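Local coordinates for uncharacterized protein (Bacillus subtilis, PDB 5DQV) that acts as a metal-dependent nucleotide pyrophosphohydrolase of the HD-domain family, at residues A[50-54]-A[55-59]; A[69-72]-A[73-77]; A[84-88]-A[89-93]; A[174-178]-A[179-183]. All coordinates share one frame; numbering follows the deposited sequence.

Contact 1: A[50-54]-A[55-59]; sequences ENADL and FIVET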
loop_
_atom_site.group_PDB
_atom_site.type_symbol
_atom_site.label_atom_id
_atom_site.label_comp_id
_atom_site.label_asym_id
_atom_site.label_seq_id
_atom_site.Cartn_x
_atom_site.Cartn_y
_atom_site.Cartn_z
ATOM N N GLU A 50 -24.035 20.096 4.453
ATOM C CA GLU A 50 -24.225 20.992 3.298
ATOM C C GLU A 50 -25.704 21.208 2.939
ATOM O O GLU A 50 -26.008 21.937 2.019
ATOM C CB GLU A 50 -23.442 20.438 2.103
ATOM C CG GLU A 50 -21.920 20.469 2.301
ATOM C CD GLU A 50 -21.342 21.845 2.156
ATOM O OE1 GLU A 50 -21.841 22.639 1.292
ATOM O OE2 GLU A 50 -20.401 22.170 2.907
ATOM N N ASN A 51 -26.608 20.547 3.664
ATOM C CA ASN A 51 -28.058 20.583 3.397
ATOM C C ASN A 51 -28.417 20.118 2.004
ATOM O O ASN A 51 -29.272 20.725 1.358
ATOM C CB ASN A 51 -28.621 22.006 3.588
ATOM C CG ASN A 51 -28.712 22.406 5.028
ATOM O OD1 ASN A 51 -27.963 23.256 5.488
ATOM N ND2 ASN A 51 -29.650 21.815 5.739
ATOM N N ALA A 52 -27.773 19.045 1.544
ATOM C CA ALA A 52 -28.056 18.459 0.255
ATOM C C ALA A 52 -29.159 17.416 0.474
ATOM O O ALA A 52 -29.486 17.089 1.619
ATOM C CB ALA A 52 -26.796 17.835 -0.316
ATOM N N ASP A 53 -29.771 16.938 -0.592
ATOM C CA ASP A 53 -30.777 15.872 -0.470
ATOM C C ASP A 53 -30.110 14.569 -0.082
ATOM O O ASP A 53 -29.397 13.979 -0.904
ATOM C CB ASP A 53 -31.500 15.677 -1.783
ATOM C CG ASP A 53 -32.651 14.652 -1.681
ATOM O OD1 ASP A 53 -32.529 13.468 -1.227
ATOM O OD2 ASP A 53 -33.708 15.056 -2.098
ATOM N N LEU A 54 -30.337 14.101 1.142
ATOM C CA LEU A 54 -29.555 12.948 1.671
ATOM C C LEU A 54 -29.884 11.605 0.981
ATOM O O LEU A 54 -29.007 10.725 0.832
ATOM C CB LEU A 54 -29.745 12.804 3.187
ATOM C CG LEU A 54 -29.251 13.938 4.072
ATOM C CD1 LEU A 54 -29.343 13.600 5.586
ATOM C CD2 LEU A 54 -27.800 14.392 3.687
ATOM N N PHE A 55 -31.140 11.447 0.563
ATOM C CA PHE A 55 -31.509 10.218 -0.098
ATOM C C PHE A 55 -30.811 10.121 -1.440
ATOM O O PHE A 55 -30.295 9.054 -1.814
ATOM C CB PHE A 55 -33.032 10.089 -0.246
ATOM C CG PHE A 55 -33.459 8.801 -0.893
ATOM C CD1 PHE A 55 -33.228 7.596 -0.252
ATOM C CD2 PHE A 55 -34.065 8.798 -2.134
ATOM C CE1 PHE A 55 -33.591 6.414 -0.823
ATOM C CE2 PHE A 55 -34.437 7.642 -2.721
ATOM C CZ PHE A 55 -34.213 6.421 -2.050
ATOM N N ILE A 56 -30.757 11.240 -2.166
ATOM C CA ILE A 56 -30.124 11.212 -3.475
ATOM C C ILE A 56 -28.627 11.016 -3.273
ATOM O O ILE A 56 -27.981 10.264 -4.012
ATOM C CB ILE A 56 -30.416 12.500 -4.319
ATOM C CG1 ILE A 56 -31.910 12.641 -4.670
ATOM C CG2 ILE A 56 -29.576 12.515 -5.560
ATOM C CD1 ILE A 56 -32.515 11.390 -5.409
ATOM N N VAL A 57 -28.063 11.681 -2.279
ATOM C CA VAL A 57 -26.630 11.567 -2.037
ATOM C C VAL A 57 -26.258 10.116 -1.723
ATOM O O VAL A 57 -25.305 9.559 -2.308
ATOM C CB VAL A 57 -26.184 12.460 -0.887
ATOM C CG1 VAL A 57 -24.801 11.992 -0.377
ATOM C CG2 VAL A 57 -26.148 13.942 -1.331
ATOM N N GLU A 58 -27.036 9.488 -0.829
ATOM C CA GLU A 58 -26.701 8.117 -0.431
ATOM C C GLU A 58 -26.857 7.127 -1.589
ATOM O O GLU A 58 -26.013 6.250 -1.760
ATOM C CB GLU A 58 -27.527 7.680 0.742
ATOM C CG GLU A 58 -27.061 6.405 1.342
ATOM C CD GLU A 58 -27.856 6.013 2.541
ATOM O OE1 GLU A 58 -28.832 6.725 2.932
ATOM O OE2 GLU A 58 -27.542 4.932 3.048
ATOM N N THR A 59 -27.956 7.229 -2.317
ATOM C CA THR A 59 -28.214 6.399 -3.476
ATOM C C THR A 59 -27.169 6.539 -4.554
ATOM O O THR A 59 -26.607 5.522 -4.999
ATOM C CB THR A 59 -29.625 6.617 -4.051
ATOM O OG1 THR A 59 -30.578 6.369 -3.019
ATOM C CG2 THR A 59 -29.858 5.666 -5.211
HETATM O O HOH W 1 -29.510 9.187 3.116
#

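Contact 2: A[69-72]-A[73-77]; sequences VKLP and DTIRL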
loop_
_atom_site.group_PDB
_atom_site.type_symbol
_atom_site.label_atom_id
_atom_site.label_comp_id
_atom_site.label_asym_id
_atom_site.label_seq_id
_atom_site.Cartn_x
_atom_site.Cartn_y
_atom_site.Cartn_z
ATOM N N VAL A 69 -15.796 2.188 -15.840
ATOM C CA VAL A 69 -15.054 1.391 -16.782
ATOM C C VAL A 69 -14.041 0.486 -16.105
ATOM O O VAL A 69 -13.644 -0.530 -16.677
ATOM C CB VAL A 69 -14.335 2.284 -17.778
ATOM C CG1 VAL A 69 -15.385 3.070 -18.550
ATOM C CG2 VAL A 69 -13.306 3.205 -17.048
ATOM N N LYS A 70 -13.647 0.861 -14.895
ATOM C CA LYS A 70 -12.622 0.132 -14.169
ATOM C C LYS A 70 -13.106 -1.193 -13.599
ATOM O O LYS A 70 -12.290 -2.067 -13.321
ATOM C CB LYS A 70 -12.055 1.011 -13.057
ATOM C CG LYS A 70 -10.986 2.014 -13.565
ATOM N N LEU A 71 -14.425 -1.370 -13.441
ATOM C CA LEU A 71 -14.932 -2.649 -12.994
ATOM C C LEU A 71 -14.739 -3.653 -14.082
ATOM O O LEU A 71 -14.824 -3.322 -15.246
ATOM C CB LEU A 71 -16.417 -2.599 -12.631
ATOM C CG LEU A 71 -16.732 -2.069 -11.247
ATOM C CD1 LEU A 71 -18.219 -1.959 -11.062
ATOM C CD2 LEU A 71 -16.118 -3.003 -10.215
ATOM N N PRO A 72 -14.520 -4.917 -13.703
ATOM C CA PRO A 72 -14.428 -5.927 -14.710
ATOM C C PRO A 72 -15.737 -6.113 -15.454
ATOM O O PRO A 72 -16.818 -5.785 -14.950
ATOM C CB PRO A 72 -14.080 -7.207 -13.919
ATOM C CG PRO A 72 -14.424 -6.915 -12.524
ATOM C CD PRO A 72 -14.293 -5.445 -12.350
ATOM N N ASP A 73 -15.596 -6.644 -16.656
ATOM C CA ASP A 73 -16.723 -6.899 -17.563
ATOM C C ASP A 73 -17.760 -7.897 -17.056
ATOM O O ASP A 73 -18.901 -7.876 -17.465
ATOM C CB ASP A 73 -16.146 -7.422 -18.865
ATOM C CG ASP A 73 -15.424 -6.358 -19.629
ATOM O OD1 ASP A 73 -15.619 -5.149 -19.303
ATOM O OD2 ASP A 73 -14.706 -6.745 -20.551
ATOM N N THR A 74 -17.361 -8.784 -16.161
ATOM C CA THR A 74 -18.325 -9.679 -15.512
ATOM C C THR A 74 -19.246 -8.940 -14.513
ATOM O O THR A 74 -20.274 -9.447 -14.106
ATOM C CB THR A 74 -17.565 -10.816 -14.785
ATOM O OG1 THR A 74 -16.619 -10.218 -13.902
ATOM C CG2 THR A 74 -16.803 -11.758 -15.805
ATOM N N ILE A 75 -18.910 -7.718 -14.130
ATOM C CA ILE A 75 -19.634 -7.045 -13.066
ATOM C C ILE A 75 -20.235 -5.732 -13.475
ATOM O O ILE A 75 -21.368 -5.425 -13.087
ATOM C CB ILE A 75 -18.708 -6.876 -11.836
ATOM C CG1 ILE A 75 -18.416 -8.283 -11.230
ATOM C CG2 ILE A 75 -19.317 -5.894 -10.831
ATOM C CD1 ILE A 75 -17.375 -8.312 -10.090
ATOM N N ARG A 76 -19.495 -4.941 -14.259
ATOM C CA ARG A 76 -19.914 -3.615 -14.645
ATOM C C ARG A 76 -21.333 -3.624 -15.235
ATOM O O ARG A 76 -21.679 -4.538 -15.986
ATOM C CB ARG A 76 -18.877 -3.042 -15.651
ATOM C CG ARG A 76 -19.075 -1.573 -16.033
ATOM C CD ARG A 76 -18.011 -1.072 -17.021
ATOM N NE ARG A 76 -18.537 0.099 -17.731
ATOM C CZ ARG A 76 -18.212 0.476 -18.976
ATOM N NH1 ARG A 76 -17.352 -0.199 -19.687
ATOM N NH2 ARG A 76 -18.778 1.549 -19.530
ATOM N N LEU A 77 -22.158 -2.639 -14.851
ATOM C CA LEU A 77 -23.541 -2.500 -15.357
ATOM C C LEU A 77 -23.644 -1.387 -16.380
ATOM O O LEU A 77 -22.811 -0.486 -16.376
ATOM C CB LEU A 77 -24.478 -2.127 -14.203
ATOM C CG LEU A 77 -24.580 -3.213 -13.122
ATOM C CD1 LEU A 77 -25.624 -2.897 -12.066
ATOM C CD2 LEU A 77 -24.787 -4.594 -13.816
HETATM O O HOH W 2 -15.405 -2.228 -18.565
#

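Contact 3: A[84-88]-A[89-93]; sequences NQLVT and FGIGK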
loop_
_atom_site.group_PDB
_atom_site.type_symbol
_atom_site.label_atom_id
_atom_site.label_comp_id
_atom_site.label_asym_id
_atom_site.label_seq_id
_atom_site.Cartn_x
_atom_site.Cartn_y
_atom_site.Cartn_z
ATOM N N ASN A 84 -33.113 0.752 -14.187
ATOM C CA ASN A 84 -34.230 -0.205 -14.082
ATOM C C ASN A 84 -34.353 -0.813 -12.698
ATOM O O ASN A 84 -35.477 -1.005 -12.187
ATOM C CB ASN A 84 -34.104 -1.282 -15.155
ATOM C CG ASN A 84 -34.392 -0.759 -16.576
ATOM O OD1 ASN A 84 -34.934 0.315 -16.740
ATOM N ND2 ASN A 84 -34.089 -1.583 -17.603
ATOM N N GLN A 85 -33.213 -1.081 -12.059
ATOM C CA GLN A 85 -33.222 -1.702 -10.747
ATOM C C GLN A 85 -33.687 -0.708 -9.731
ATOM O O GLN A 85 -34.475 -1.032 -8.820
ATOM C CB GLN A 85 -31.826 -2.232 -10.402
ATOM C CG GLN A 85 -31.746 -3.202 -9.242
ATOM C CD GLN A 85 -31.954 -4.665 -9.645
ATOM O OE1 GLN A 85 -32.523 -4.945 -10.704
ATOM N NE2 GLN A 85 -31.548 -5.601 -8.782
ATOM N N LEU A 86 -33.180 0.521 -9.834
ATOM C CA LEU A 86 -33.675 1.584 -8.927
ATOM C C LEU A 86 -35.191 1.739 -8.995
ATOM O O LEU A 86 -35.870 1.846 -7.951
ATOM C CB LEU A 86 -32.988 2.945 -9.219
ATOM C CG LEU A 86 -31.489 2.996 -8.948
ATOM C CD1 LEU A 86 -30.915 4.344 -9.481
ATOM C CD2 LEU A 86 -31.253 2.783 -7.437
ATOM N N VAL A 87 -35.730 1.801 -10.208
ATOM C CA VAL A 87 -37.164 1.996 -10.403
ATOM C C VAL A 87 -37.959 0.782 -9.864
ATOM O O VAL A 87 -39.005 0.930 -9.253
ATOM C CB VAL A 87 -37.484 2.288 -11.916
ATOM C CG1 VAL A 87 -38.978 2.149 -12.251
ATOM C CG2 VAL A 87 -36.976 3.693 -12.265
ATOM N N THR A 88 -37.467 -0.415 -10.127
ATOM C CA THR A 88 -38.121 -1.616 -9.642
ATOM C C THR A 88 -38.140 -1.600 -8.139
ATOM O O THR A 88 -39.127 -1.977 -7.495
ATOM C CB THR A 88 -37.341 -2.845 -10.121
ATOM O OG1 THR A 88 -37.364 -2.870 -11.548
ATOM C CG2 THR A 88 -37.923 -4.144 -9.532
ATOM N N PHE A 89 -37.039 -1.166 -7.555
ATOM C CA PHE A 89 -36.942 -1.053 -6.115
ATOM C C PHE A 89 -37.813 0.044 -5.501
ATOM O O PHE A 89 -37.884 0.151 -4.247
ATOM C CB PHE A 89 -35.494 -0.884 -5.672
ATOM C CG PHE A 89 -34.629 -2.125 -5.778
ATOM C CD1 PHE A 89 -35.151 -3.406 -5.832
ATOM C CD2 PHE A 89 -33.256 -1.992 -5.706
ATOM C CE1 PHE A 89 -34.301 -4.526 -5.880
ATOM C CE2 PHE A 89 -32.446 -3.084 -5.716
ATOM C CZ PHE A 89 -32.964 -4.355 -5.798
ATOM N N GLY A 90 -38.500 0.833 -6.338
ATOM C CA GLY A 90 -39.497 1.789 -5.868
ATOM C C GLY A 90 -39.027 3.236 -5.776
ATOM O O GLY A 90 -39.794 4.112 -5.330
ATOM N N ILE A 91 -37.804 3.524 -6.240
ATOM C CA ILE A 91 -37.367 4.901 -6.318
ATOM C C ILE A 91 -38.156 5.562 -7.444
ATOM O O ILE A 91 -38.216 5.025 -8.532
ATOM C CB ILE A 91 -35.806 4.991 -6.548
ATOM C CG1 ILE A 91 -35.100 4.388 -5.314
ATOM C CG2 ILE A 91 -35.385 6.428 -6.882
ATOM C CD1 ILE A 91 -33.814 4.995 -4.973
ATOM N N GLY A 92 -38.720 6.730 -7.204
ATOM C CA GLY A 92 -39.518 7.438 -8.231
ATOM C C GLY A 92 -38.684 7.838 -9.452
ATOM O O GLY A 92 -37.470 7.927 -9.378
ATOM N N LYS A 93 -39.350 8.075 -10.572
ATOM C CA LYS A 93 -38.678 8.379 -11.840
ATOM C C LYS A 93 -37.774 9.586 -11.708
ATOM O O LYS A 93 -36.675 9.604 -12.251
ATOM C CB LYS A 93 -39.709 8.668 -12.950
ATOM C CG LYS A 93 -39.111 9.318 -14.240
ATOM C CD LYS A 93 -40.171 9.686 -15.295
ATOM C CE LYS A 93 -39.537 10.470 -16.465
ATOM N NZ LYS A 93 -38.100 10.114 -16.651
HETATM O O HOH W 3 -40.292 3.178 -8.773
#

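Contact 4: A[174-178]-A[179-183]; sequences DMMNT and DTARE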
loop_
_atom_site.group_PDB
_atom_site.type_symbol
_atom_site.label_atom_id
_atom_site.label_comp_id
_atom_site.label_asym_id
_atom_site.label_seq_id
_atom_site.Cartn_x
_atom_site.Cartn_y
_atom_site.Cartn_z
ATOM N N ASP A 174 -7.213 20.510 -3.969
ATOM C CA ASP A 174 -7.545 21.699 -4.716
ATOM C C ASP A 174 -8.865 21.587 -5.475
ATOM O O ASP A 174 -9.352 22.592 -5.947
ATOM C CB ASP A 174 -6.463 22.032 -5.747
ATOM C CG ASP A 174 -5.101 22.277 -5.114
ATOM O OD1 ASP A 174 -5.058 22.971 -4.079
ATOM O OD2 ASP A 174 -4.110 21.749 -5.643
ATOM N N MET A 175 -9.396 20.381 -5.647
ATOM C CA MET A 175 -10.602 20.201 -6.506
ATOM C C MET A 175 -11.853 19.816 -5.720
ATOM O O MET A 175 -12.861 19.426 -6.295
ATOM C CB MET A 175 -10.319 19.158 -7.610
ATOM C CG MET A 175 -9.200 19.605 -8.644
ATOM S SD MET A 175 -8.557 18.099 -9.481
ATOM C CE MET A 175 -9.638 18.254 -10.892
ATOM N N MET A 176 -11.799 19.972 -4.409
ATOM C CA MET A 176 -12.954 19.710 -3.551
ATOM C C MET A 176 -13.990 20.789 -3.835
ATOM O O MET A 176 -13.656 22.003 -3.962
ATOM C CB MET A 176 -12.517 19.702 -2.083
ATOM C CG MET A 176 -11.605 18.522 -1.725
ATOM S SD MET A 176 -12.463 16.903 -1.734
ATOM C CE MET A 176 -10.945 15.970 -1.757
ATOM N N ASN A 177 -15.250 20.331 -3.958
ATOM C CA ASN A 177 -16.374 21.169 -4.212
ATOM C C ASN A 177 -16.932 21.910 -2.959
ATOM O O ASN A 177 -17.224 23.097 -3.019
ATOM C CB ASN A 177 -17.487 20.347 -4.857
ATOM C CG ASN A 177 -17.074 19.763 -6.204
ATOM O OD1 ASN A 177 -16.867 20.510 -7.193
ATOM N ND2 ASN A 177 -17.040 18.412 -6.275
ATOM N N THR A 178 -17.122 21.198 -1.854
ATOM C CA THR A 178 -17.880 21.754 -0.720
ATOM C C THR A 178 -16.933 22.245 0.359
ATOM O O THR A 178 -15.802 21.746 0.478
ATOM C CB THR A 178 -18.868 20.709 -0.132
ATOM O OG1 THR A 178 -18.146 19.578 0.382
ATOM C CG2 THR A 178 -19.845 20.203 -1.209
ATOM N N ASP A 179 -17.413 23.222 1.133
ATOM C CA ASP A 179 -16.721 23.697 2.311
ATOM C C ASP A 179 -16.456 22.549 3.295
ATOM O O ASP A 179 -15.339 22.446 3.814
ATOM C CB ASP A 179 -17.529 24.814 2.991
ATOM C CG ASP A 179 -17.535 26.120 2.173
ATOM O OD1 ASP A 179 -16.689 26.246 1.253
ATOM O OD2 ASP A 179 -18.384 26.999 2.457
ATOM N N THR A 180 -17.459 21.687 3.511
ATOM C CA THR A 180 -17.317 20.590 4.453
ATOM C C THR A 180 -16.197 19.645 4.011
ATOM O O THR A 180 -15.315 19.280 4.798
ATOM C CB THR A 180 -18.628 19.808 4.639
ATOM O OG1 THR A 180 -19.640 20.712 5.100
ATOM C CG2 THR A 180 -18.434 18.671 5.692
ATOM N N ALA A 181 -16.228 19.255 2.744
ATOM C CA ALA A 181 -15.193 18.384 2.188
ATOM C C ALA A 181 -13.819 19.037 2.218
ATOM O O ALA A 181 -12.815 18.363 2.486
ATOM C CB ALA A 181 -15.546 17.951 0.738
ATOM N N ARG A 182 -13.762 20.335 1.923
ATOM C CA ARG A 182 -12.493 21.027 1.914
ATOM C C ARG A 182 -11.842 20.953 3.308
ATOM O O ARG A 182 -10.638 20.724 3.443
ATOM C CB ARG A 182 -12.660 22.486 1.466
ATOM C CG ARG A 182 -11.496 22.997 0.726
ATOM C CD ARG A 182 -11.756 24.353 0.066
ATOM N NE ARG A 182 -12.571 24.187 -1.146
ATOM C CZ ARG A 182 -13.808 24.623 -1.323
ATOM N NH1 ARG A 182 -14.451 25.295 -0.371
ATOM N NH2 ARG A 182 -14.413 24.385 -2.478
ATOM N N GLU A 183 -12.662 21.111 4.326
ATOM C CA GLU A 183 -12.186 21.040 5.692
ATOM C C GLU A 183 -11.651 19.642 6.001
ATOM O O GLU A 183 -10.546 19.513 6.525
ATOM C CB GLU A 183 -13.314 21.409 6.639
ATOM C CG GLU A 183 -12.853 21.718 8.001
ATOM C CD GLU A 183 -13.958 22.329 8.838
ATOM O OE1 GLU A 183 -14.869 22.976 8.278
ATOM O OE2 GLU A 183 -13.891 22.162 10.076
#

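Contact 1: A[50-54]-A[55-59]
The carboxylate of D53 overlaps the CG1 branch of I56, OD1 approaching CG1 to 3.6 Å as the side chains slant across one another. D53 carries CG anti to its N (chi1 -175°), which swings the carboxylate forward over the first turn of the helix, where OD1 accepts I56 N at 3.0 Å. The donor meets OD1 from above the carboxylate plane. D53 is therefore the N-cap of helix 54-63, two residues after N51, whose positive phi ends helix 33-50 in a Schellman motif. An alanine in place of D53 would probably leave I56 N without its capping acceptor and uncover one side of the I56 CG1 branch. The second carboxylate oxygen has a long, weak ion pair with R98, and D53 N is held by E122. In the same first turn, V57 N donates to D53 O at 3.0 Å, and V57 CG2 packs on A52 CB at 4.1 Å. E58 N bonds to L54 O, while a water donates to E58 OE1 at 2.6 Å and more weakly to L54 O; E58 OE2 is salt-bridged to R17. Further on, T59 OG1 and T59 N grip F55 O from opposite faces of its plane, OG1 at 3.0 Å.

Contact 2: A[69-72]-A[73-77]
One face of the R76 guanidinium is covered by V69, whose CG1 sits 3.7 Å above it, nearer the rim than the centre. At the edge, in the plane, lies a water that accepts from R76 NH1 at 3.0 Å and donates both to V69 O and to D73 OD1, so that a single solvent molecule ties together three residues of the loop. R76 reaches V69 because its chain leaves the backbone with CG anti to N (chi1 -173°) and stays extended to NE, running alongside V69; NE itself is hydrogen-bonded to I67 O. The backbone between them folds in a type I turn around D73 and T74. P72 O accepts both I75 N, at 3.0 Å, and R76 N, at 2.9 Å, and R76 CB lies 3.9 Å from L71 CB. On the apolar side of the loop, which joins helix 54-63 to helix 79-88, L71 CD1 meets I75 CG2 at 4.1 Å with the side chains roughly at right angles. P72 CG lies beside I75 CD1, also at 4.1 Å, the ring and the isoleucine pointing the same way. L71 and I75 both rest on L24 of helix 8-24.

Contact 3: A[84-88]-A[89-93]
Q85 lays its CG methylene over one face of the F89 ring, in a CH-pi contact 4.0 Å from CG to the ring centroid. The glutamine chain is bent at chi2 (88°), which carries the amide past the CE2-CZ side of the ring, NE2 coming to 3.5 Å from F89 CZ, with the amide and ring planes 61° apart. The ring is presented to Q85 by a chi1 of -73°, with CG of F89 opposite its carbonyl carbon and beside its N, and F89 N donates to Q85 O at 2.9 Å. An alanine in place of F89 would probably strip this cover from the Q85 methylene and leave the glutamine amide more liable to turn. Helix 79-88 ends in a Schellman motif. I91 N returns to L86 O at 3.1 Å and G90 N to V87 O at 3.0 Å, while G90 takes a positive phi at which a CB would be jammed against F89 O. The apolar contact that commonly accompanies this motif is present: L86 CD2 and I91 CD1 lie side by side at 4.2 Å. Both side chains also pack on I16 and T59. A water bridges V87 O and I91 O, and T88 OG1, beside its own N, donates to N84 O at 2.7 Å.

Contact 4: A[174-178]-A[179-183]
R182 folds back over the start of its own helix, where its guanidinium meets the carbonyls of M176, N177 and T178 beside the N-cap T178 of helix 179-202. R182 NH2 donates to M176 O at 2.9 Å, the oxygen lying somewhat out of the guanidinium plane, and makes a weak bond of 3.1 Å to N177 O. T178 O lies over the centre of one face, 3.8 Å from the plane, and the same oxygen accepts R182 N in the first turn of the helix. At the guanidinium edge, in its plane, D179 OD1 forms a salt bridge with R182 NH1 at 2.9 Å. These carbonyls and the carboxylate would probably favour the positive charge, and the NH2 bond to M176 O and the salt bridge to D179 probably hold the rotation of the group; the bend at chi3 (-77°) is what turns it toward them. The cap itself is made by the T178 hydroxyl: OG1 sits between the backbone N and the carbonyl carbon (chi1 62°) and accepts A181 N at 3.1 Å. A181 CB in turn packs on M176 SD, 4.1 Å away, and M176 reaches R131 and L132 of helix 121-132. T180 OG1 is tied to E50 of helix 33-50. The approach to the cap is positioned by D128 of helix 121-132, whose OD1 accepts N177 N while its OD2 accepts T178 N.

The contacts come one after another along the chain. Contact 1 opens helix 54-63, contact 2 lies in the loop from that helix to helix 79-88, contact 3 closes helix 79-88, and contact 4 begins helix 179-202. Contacts 1 and 3, with centres about 17 Å apart, touch where F55 and T59 pack on I91 and L86. Contact 4 also packs on contact 1, where E50 meets T178. Contacts 2 and 4 flank the chain's centre from opposite sides, about 29 Å between their centres. Three of them fall in the HD domain, whose nickel is bound by H35, H64, D65 and D130; the side chain of L71, in contact 2, is about 9 Å from the nickel. Together they form caps, ends and connections of helices around this metal-centred fold.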